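Long-range contacts in suppressor protein STP22 of temperature-sensitive alpha-factor receptor and arginine permease (Saccharomyces cerevisiae, PDB 3R3Q), which probably recognises ubiquitinated cargo and the ESCRT-0 complex through its N-terminal UEV domain, serving endosomal sorting in yeast as the ESCRT subunit Vps23: residues I128-L133 with V147-S152; Q62-I67 with I86-S91; H81-I86 with I100-E105. The protein carries 1 engineered substitution. One frame throughout, in Å; residues are numbered along the deposited sequence.

Interaction 1: I128-L133 with V147-S152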
# COMPACT_ATOMS: atom_id res chain seq x y z
N ILE A 128 -1.35 8.00 4.04
CA ILE A 128 0.09 8.19 4.09
C ILE A 128 0.56 8.86 2.81
O ILE A 128 0.29 8.39 1.70
CB ILE A 128 0.81 6.85 4.26
CG1 ILE A 128 0.38 6.17 5.56
CG2 ILE A 128 2.33 7.04 4.21
CD1 ILE A 128 0.79 4.73 5.64
N ALA A 129 1.26 9.98 2.96
CA ALA A 129 1.93 10.59 1.83
C ALA A 129 3.33 9.99 1.80
O ALA A 129 3.90 9.66 2.85
CB ALA A 129 1.98 12.09 2.00
N LEU A 130 3.86 9.80 0.61
CA LEU A 130 5.24 9.35 0.45
C LEU A 130 5.89 10.21 -0.60
O LEU A 130 5.23 10.65 -1.53
CB LEU A 130 5.28 7.90 -0.01
CG LEU A 130 4.79 6.85 0.98
CD1 LEU A 130 4.98 5.47 0.40
CD2 LEU A 130 5.57 6.97 2.27
N PRO A 131 7.20 10.46 -0.46
CA PRO A 131 7.91 11.22 -1.49
C PRO A 131 7.72 10.64 -2.89
O PRO A 131 7.62 11.39 -3.84
CB PRO A 131 9.37 11.13 -1.04
CG PRO A 131 9.26 11.01 0.46
CD PRO A 131 8.06 10.14 0.69
N ILE A 132 7.65 9.32 -3.02
CA ILE A 132 7.50 8.73 -4.34
C ILE A 132 6.20 9.19 -4.99
O ILE A 132 6.11 9.29 -6.21
CB ILE A 132 7.60 7.19 -4.30
CG1 ILE A 132 7.75 6.61 -5.71
CG2 ILE A 132 6.40 6.60 -3.58
CD1 ILE A 132 8.00 5.09 -5.72
N LEU A 133 5.18 9.48 -4.18
CA LEU A 133 3.92 9.97 -4.71
C LEU A 133 4.02 11.42 -5.20
O LEU A 133 3.20 11.86 -6.00
CB LEU A 133 2.80 9.84 -3.66
CG LEU A 133 2.62 8.45 -3.07
CD1 LEU A 133 1.50 8.45 -2.02
CD2 LEU A 133 2.32 7.41 -4.16
N VAL A 147 5.55 0.27 -1.82
CA VAL A 147 5.69 -0.45 -0.56
C VAL A 147 7.13 -0.45 -0.05
O VAL A 147 7.37 -0.29 1.14
CB VAL A 147 5.12 -1.87 -0.67
CG1 VAL A 147 5.42 -2.66 0.58
CG2 VAL A 147 3.61 -1.79 -0.94
N GLN A 148 8.10 -0.60 -0.95
CA GLN A 148 9.50 -0.50 -0.55
C GLN A 148 9.80 0.87 0.04
O GLN A 148 10.50 0.98 1.05
CB GLN A 148 10.44 -0.77 -1.73
CG GLN A 148 10.38 -2.21 -2.23
CD GLN A 148 11.16 -2.44 -3.51
OE1 GLN A 148 11.22 -1.58 -4.38
NE2 GLN A 148 11.73 -3.64 -3.64
N GLU A 149 9.26 1.93 -0.56
CA GLU A 149 9.51 3.25 0.02
C GLU A 149 8.86 3.38 1.39
O GLU A 149 9.46 3.93 2.31
CB GLU A 149 9.03 4.36 -0.90
CG GLU A 149 9.32 5.73 -0.29
CD GLU A 149 9.40 6.81 -1.32
OE1 GLU A 149 8.61 7.76 -1.23
OE2 GLU A 149 10.23 6.70 -2.24
N LEU A 150 7.64 2.87 1.52
CA LEU A 150 6.93 2.92 2.80
C LEU A 150 7.77 2.27 3.88
O LEU A 150 7.92 2.82 4.98
CB LEU A 150 5.58 2.22 2.67
CG LEU A 150 4.69 2.24 3.91
CD1 LEU A 150 4.44 3.67 4.35
CD2 LEU A 150 3.37 1.54 3.60
N MET A 151 8.33 1.11 3.58
CA MET A 151 9.17 0.42 4.54
C MET A 151 10.37 1.26 4.94
O MET A 151 10.78 1.24 6.11
CB MET A 151 9.65 -0.91 3.96
CG MET A 151 8.54 -1.94 3.87
SD MET A 151 9.02 -3.33 2.82
CE MET A 151 10.34 -4.04 3.78
N SER A 152 10.94 2.00 4.00
CA SER A 152 12.10 2.83 4.30
C SER A 152 11.71 4.02 5.16
O SER A 152 12.50 4.49 6.00
CB SER A 152 12.77 3.31 3.01
OG SER A 152 12.09 4.44 2.49

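Interaction 2: Q62-I67 with I86-S91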
# COMPACT_ATOMS: atom_id res chain seq x y z
N GLN A 62 -17.04 3.85 -5.53
CA GLN A 62 -16.37 3.18 -6.64
C GLN A 62 -15.78 1.85 -6.19
O GLN A 62 -14.95 1.80 -5.29
CB GLN A 62 -15.26 4.07 -7.20
CG GLN A 62 -14.58 3.46 -8.41
CD GLN A 62 -13.45 4.32 -8.93
OE1 GLN A 62 -12.84 5.09 -8.18
NE2 GLN A 62 -13.14 4.16 -10.20
N LEU A 63 -16.21 0.77 -6.83
CA LEU A 63 -15.62 -0.53 -6.53
C LEU A 63 -14.17 -0.56 -7.00
O LEU A 63 -13.86 -0.25 -8.15
CB LEU A 63 -16.41 -1.62 -7.25
CG LEU A 63 -15.94 -3.05 -7.01
CD1 LEU A 63 -16.20 -3.46 -5.57
CD2 LEU A 63 -16.65 -3.98 -7.98
N LEU A 64 -13.27 -0.93 -6.09
CA LEU A 64 -11.84 -0.98 -6.41
C LEU A 64 -11.19 -2.21 -5.83
O LEU A 64 -11.67 -2.79 -4.86
CB LEU A 64 -11.11 0.25 -5.85
CG LEU A 64 -11.42 1.61 -6.49
CD1 LEU A 64 -10.64 2.70 -5.76
CD2 LEU A 64 -11.07 1.63 -7.96
N LEU A 65 -10.07 -2.60 -6.43
CA LEU A 65 -9.17 -3.55 -5.80
C LEU A 65 -8.39 -2.88 -4.68
O LEU A 65 -7.84 -1.78 -4.84
CB LEU A 65 -8.20 -4.12 -6.84
CG LEU A 65 -7.10 -5.05 -6.35
CD1 LEU A 65 -7.66 -6.40 -5.98
CD2 LEU A 65 -6.04 -5.18 -7.45
N SER A 66 -8.33 -3.58 -3.54
CA SER A 66 -7.57 -3.15 -2.38
C SER A 66 -6.60 -4.27 -1.98
O SER A 66 -6.92 -5.45 -2.09
CB SER A 66 -8.52 -2.80 -1.22
OG SER A 66 -7.80 -2.42 -0.05
N ILE A 67 -5.41 -3.90 -1.53
CA ILE A 67 -4.42 -4.88 -1.09
C ILE A 67 -4.07 -4.52 0.34
O ILE A 67 -3.73 -3.37 0.63
CB ILE A 67 -3.19 -4.87 -1.99
CG1 ILE A 67 -3.57 -5.43 -3.37
CG2 ILE A 67 -2.06 -5.71 -1.38
CD1 ILE A 67 -2.54 -5.17 -4.44
N ILE A 86 -3.47 -0.65 4.42
CA ILE A 86 -4.45 -0.92 3.38
C ILE A 86 -4.15 -0.02 2.19
O ILE A 86 -4.11 1.20 2.33
CB ILE A 86 -5.87 -0.61 3.86
CG1 ILE A 86 -6.22 -1.49 5.06
CG2 ILE A 86 -6.86 -0.82 2.72
CD1 ILE A 86 -7.56 -1.19 5.70
N MET A 87 -3.91 -0.64 1.03
CA MET A 87 -3.66 0.07 -0.23
C MET A 87 -4.91 -0.02 -1.10
O MET A 87 -5.61 -1.04 -1.10
CB MET A 87 -2.47 -0.57 -0.97
CG MET A 87 -2.27 -0.16 -2.45
SD MET A 87 -0.97 -1.09 -3.32
CE MET A 87 0.49 -0.39 -2.56
N TRP A 88 -5.17 1.04 -1.85
CA TRP A 88 -6.25 1.04 -2.82
C TRP A 88 -5.67 1.38 -4.18
O TRP A 88 -4.92 2.35 -4.30
CB TRP A 88 -7.27 2.12 -2.47
CG TRP A 88 -7.96 1.91 -1.17
CD1 TRP A 88 -7.49 2.23 0.08
CD2 TRP A 88 -9.27 1.37 -0.98
NE1 TRP A 88 -8.43 1.91 1.03
CE2 TRP A 88 -9.53 1.38 0.40
CE3 TRP A 88 -10.25 0.88 -1.85
CZ2 TRP A 88 -10.73 0.93 0.94
CZ3 TRP A 88 -11.44 0.44 -1.32
CH2 TRP A 88 -11.68 0.46 0.07
N VAL A 89 -6.00 0.59 -5.19
CA VAL A 89 -5.49 0.84 -6.53
C VAL A 89 -6.55 1.62 -7.33
O VAL A 89 -7.63 1.10 -7.60
CB VAL A 89 -5.12 -0.47 -7.25
CG1 VAL A 89 -4.41 -0.17 -8.56
CG2 VAL A 89 -4.23 -1.32 -6.35
N PRO A 90 -6.25 2.86 -7.70
CA PRO A 90 -7.26 3.65 -8.43
C PRO A 90 -7.49 3.14 -9.86
O PRO A 90 -6.60 2.52 -10.48
CB PRO A 90 -6.64 5.06 -8.46
CG PRO A 90 -5.16 4.79 -8.48
CD PRO A 90 -4.99 3.61 -7.54
N SER A 91 -8.67 3.43 -10.39
CA SER A 91 -9.05 2.88 -11.68
C SER A 91 -8.15 3.35 -12.83
O SER A 91 -8.07 2.69 -13.87
CB SER A 91 -10.53 3.18 -11.97
OG SER A 91 -10.78 4.58 -11.96
O HOH W 1 -10.08 5.29 -8.66

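Interaction 3: H81-I86 with I100-E105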
# COMPACT_ATOMS: atom_id res chain seq x y z
N HIS A 81 6.89 -5.99 14.95
CA HIS A 81 7.45 -6.63 13.77
C HIS A 81 6.85 -6.10 12.48
O HIS A 81 7.48 -6.15 11.42
CB HIS A 81 7.22 -8.14 13.88
CG HIS A 81 7.68 -8.91 12.69
ND1 HIS A 81 9.01 -8.96 12.30
CD2 HIS A 81 7.00 -9.66 11.79
CE1 HIS A 81 9.12 -9.70 11.22
NE2 HIS A 81 7.91 -10.14 10.89
N SER A 82 5.61 -5.63 12.55
CA SER A 82 4.95 -5.16 11.34
C SER A 82 3.89 -4.12 11.64
O SER A 82 3.43 -3.98 12.77
CB SER A 82 4.38 -6.34 10.55
OG SER A 82 3.32 -6.96 11.25
N ILE A 83 3.51 -3.39 10.60
CA ILE A 83 2.50 -2.34 10.70
C ILE A 83 1.39 -2.69 9.72
O ILE A 83 1.68 -3.03 8.57
CB ILE A 83 3.10 -0.97 10.35
CG1 ILE A 83 4.11 -0.56 11.43
CG2 ILE A 83 2.01 0.08 10.21
CD1 ILE A 83 4.89 0.68 11.11
N PRO A 84 0.14 -2.66 10.17
CA PRO A 84 -0.96 -3.03 9.27
C PRO A 84 -1.32 -1.87 8.34
O PRO A 84 -1.44 -0.72 8.79
CB PRO A 84 -2.10 -3.36 10.23
CG PRO A 84 -1.83 -2.52 11.42
CD PRO A 84 -0.33 -2.40 11.54
N VAL A 85 -1.48 -2.17 7.06
CA VAL A 85 -1.77 -1.16 6.05
C VAL A 85 -2.86 -1.62 5.09
O VAL A 85 -3.15 -2.81 4.99
CB VAL A 85 -0.52 -0.83 5.22
CG1 VAL A 85 0.61 -0.30 6.11
CG2 VAL A 85 -0.06 -2.05 4.42
N ILE A 86 -3.47 -0.65 4.42
CA ILE A 86 -4.45 -0.92 3.38
C ILE A 86 -4.15 -0.02 2.19
O ILE A 86 -4.11 1.20 2.33
CB ILE A 86 -5.87 -0.61 3.86
CG1 ILE A 86 -6.22 -1.49 5.06
CG2 ILE A 86 -6.86 -0.82 2.72
CD1 ILE A 86 -7.56 -1.19 5.70
N ILE A 100 -2.48 4.82 0.06
CA ILE A 100 -1.94 3.98 1.12
C ILE A 100 -2.42 4.52 2.46
O ILE A 100 -2.29 5.71 2.72
CB ILE A 100 -0.41 4.05 1.13
CG1 ILE A 100 0.15 3.71 -0.25
CG2 ILE A 100 0.15 3.11 2.18
CD1 ILE A 100 -0.15 2.30 -0.66
N SER A 101 -2.97 3.65 3.31
CA SER A 101 -3.40 4.07 4.63
C SER A 101 -2.87 3.12 5.69
O SER A 101 -2.52 1.97 5.40
CB SER A 101 -4.92 4.11 4.72
OG SER A 101 -5.45 2.80 4.61
N ILE A 102 -2.83 3.61 6.92
CA ILE A 102 -2.61 2.73 8.06
C ILE A 102 -3.95 2.11 8.45
O ILE A 102 -4.97 2.79 8.44
CB ILE A 102 -2.07 3.51 9.26
CG1 ILE A 102 -0.76 4.21 8.89
CG2 ILE A 102 -1.86 2.58 10.44
CD1 ILE A 102 0.42 3.26 8.75
N ASN A 103 -3.93 0.83 8.78
CA ASN A 103 -5.10 0.16 9.33
C ASN A 103 -5.23 0.62 10.78
O ASN A 103 -4.67 0.01 11.68
CB ASN A 103 -4.92 -1.36 9.26
CG ASN A 103 -6.17 -2.13 9.63
OD1 ASN A 103 -7.00 -1.67 10.42
ND2 ASN A 103 -6.32 -3.32 9.06
N LEU A 104 -5.96 1.71 10.98
CA LEU A 104 -6.00 2.42 12.27
C LEU A 104 -6.46 1.56 13.44
O LEU A 104 -5.90 1.62 14.53
CB LEU A 104 -6.89 3.66 12.15
CG LEU A 104 -6.41 4.70 11.13
CD1 LEU A 104 -7.43 5.82 10.96
CD2 LEU A 104 -5.06 5.25 11.54
N GLU A 105 -7.49 0.75 13.21
CA GLU A 105 -8.06 -0.08 14.27
C GLU A 105 -7.03 -1.05 14.85
O GLU A 105 -7.14 -1.45 16.02
CB GLU A 105 -9.28 -0.84 13.76
CG GLU A 105 -9.94 -1.74 14.80
CD GLU A 105 -11.15 -2.49 14.25
OE1 GLU A 105 -11.46 -2.31 13.05
OE2 GLU A 105 -11.77 -3.25 15.02
O HOH W 2 -4.59 -4.30 7.12

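Interaction 1: I128-L133 with V147-S152
Glu149 reaches from helix 143-152 to the backbone of Ile132, and its carboxylate makes the tight part of this contact. With CG anti to the backbone N (chi1 -179°) and the chain extended beyond it, the side chain leaves the helix and slides past that of Ile132 in the opposite direction. The Ile132 N-H meets Glu149 OE1 on its syn side at 2.6 Å from N to O, only 19° out of the carboxylate plane. Carbon closes in around the same oxygen: Pro131 CD lies 3.1 Å from Glu149 OE1, and Ile132 CB lies 3.3 Å from it. OE1 thus sits over the start of a short turn, residues 131-133, whose backbone angles are helical and which the bond from Leu133 N to Leu130 O closes. In the E2-like fold of the UEV domain, the loop between helix 118-121 and helix 143-152 is joined here to that last helix. Looser, purely apolar packing takes over deeper in the protein. Leu150 CD1 stands 4.0 Å from Ile128 CG2, the two side chains crossing at about a right angle, and Leu130 CD1 lies 4.0 Å from Leu150 CB. Ile100 of the sheet touches both Ile128 and Leu150, and Ile71 of strand 61-72 touches Leu150. On the solvent side Pro131 is exposed, although its ring borders Glu149 OE1.

Interaction 2: Q62-I67 with I86-S91
Leu65 and Val89 meet at the apolar centre, Leu65 CD2 lying 4.4 Å from Val89 CG2, and beside them Ile67 and Met87 face each other loosely across the strands, their CB atoms 4.5 Å apart. Ile67 and Met87 point to the side of the sheet covered by helix 30-43, where both touch Leu40. Ser66 and Trp88 occupy the other side. Ser66 CB sits over the six-membered ring of Trp88, 4.3 Å from its centroid and 16° off the normal, a CH-pi contact, whereas Leu64 CB comes to the ring's edge near CE3. Phe54 of strand 47-55 adds an edge-to-face contact to the same indole. Leu64 extends over the 89-91 end of the other segment, its CD2 3.5 Å from Val89 O and also near Ser91 N.

Ile67 and Met87 form the antiparallel hydrogen-bonded pair, Met87 N to Ile67 O and Ile67 N to Met87 O (2.9 Å); Ser66 and Trp88 form the non-hydrogen-bonded one. Ser66 OG is a second donor to Met87 O, at 2.8 Å, from the opposite face of its carbonyl plane to Ile67 N. OG is put there by a chi1 of 178°, anti to the backbone N. Farther along, the nearly straight bond from Val89 N to Leu65 O (176° at the hydrogen) continues the pairing. Past it the chains part, and Tyr27 OH bonds to both Leu65 N and Val89 O.

At the polar edge the extended Gln62 bonds weakly from NE2 to Ser91 OG at 3.0 Å. Its OE1 takes a hydrogen bond from His56 NE2 and another from a water that also accepts from Ser91 N at 2.9 Å. Antiparallel pairing with a splayed end makes this the central hairpin of the four-stranded meander of the E2-like UEV fold.

Interaction 3: H81-I86 with I100-E105
Ile86 O is approached by two groups of Ser101. The backbone N-H of Ser101 bonds to Ile86 O at 2.9 Å, and Ser101 OG lies 3.1 Å from the same oxygen, a bond left unsettled, because the hydroxyl could point its proton to a different acceptor. The hydroxyl arrives there because chi1 of Ser101 (67°) sets OG between the backbone N and the carbonyl carbon. In return Ile86 N donates to Ser101 O, completing an antiparallel hydrogen-bonded pair. Ser101 O also receives a CA-H...O contact from Val85 CA, 3.3 Å away.

One step along, Val85 and Ile102 form the non-hydrogen-bonded pair, with their side chains diverging. The end of Ile102 nevertheless bends back: its CD1 lies 3.8 Å from Ile83 CG2 and also borders Val85 CG1, an apolar cluster that Ile128 joins through Ile102.

The pairing ends at Asn103. Its N-H bonds to Pro84 O at 2.9 Å, nearly straight at the hydrogen (168°), yet the donor stands 47° out of the carbonyl plane. Asn103 is the centre of an inverse gamma turn, and there the chain leaves the strand. Its side chain crosses the Pro84 ring at about a right angle, Asn103 CB lying 3.6 Å from Pro84 CB. Beyond CB the amide turns to a water, which accepts from Asn103 ND2 at 2.8 Å and donates to Val85 O, linking the departing chain to strand 82-88.

This is the last hairpin of the four-stranded antiparallel meander. It sets the outermost strand 99-102 against strand 82-88, while backbone bonds from Ile100 to Ile128 and from Ile102 to Gly126 continue on its far side, within an E2-like fold.

Overall arrangement
From the N-terminal side, strand 61-72 runs out and strand 82-88 returns, and interaction 2 closes that first loop. Before it closes, the start of interaction 3 has already passed: 81-86 ends at the shared Ile86, and its partner 100-105 comes later, so interactions 2 and 3 cross along the chain. Interaction 3 closes the turn between strands 82-88 and 99-102. Together they link three consecutive strands of the meander, touching where Met87 CE packs on Ile100 CD1. Interaction 1 follows in series, closing the loop between 128-133 and helix 143-152. Ile128 runs beside edge strand 99-102, probably bonding by its backbone to Ile100, while Leu150 and Val147 pack on Ile100 and Met87.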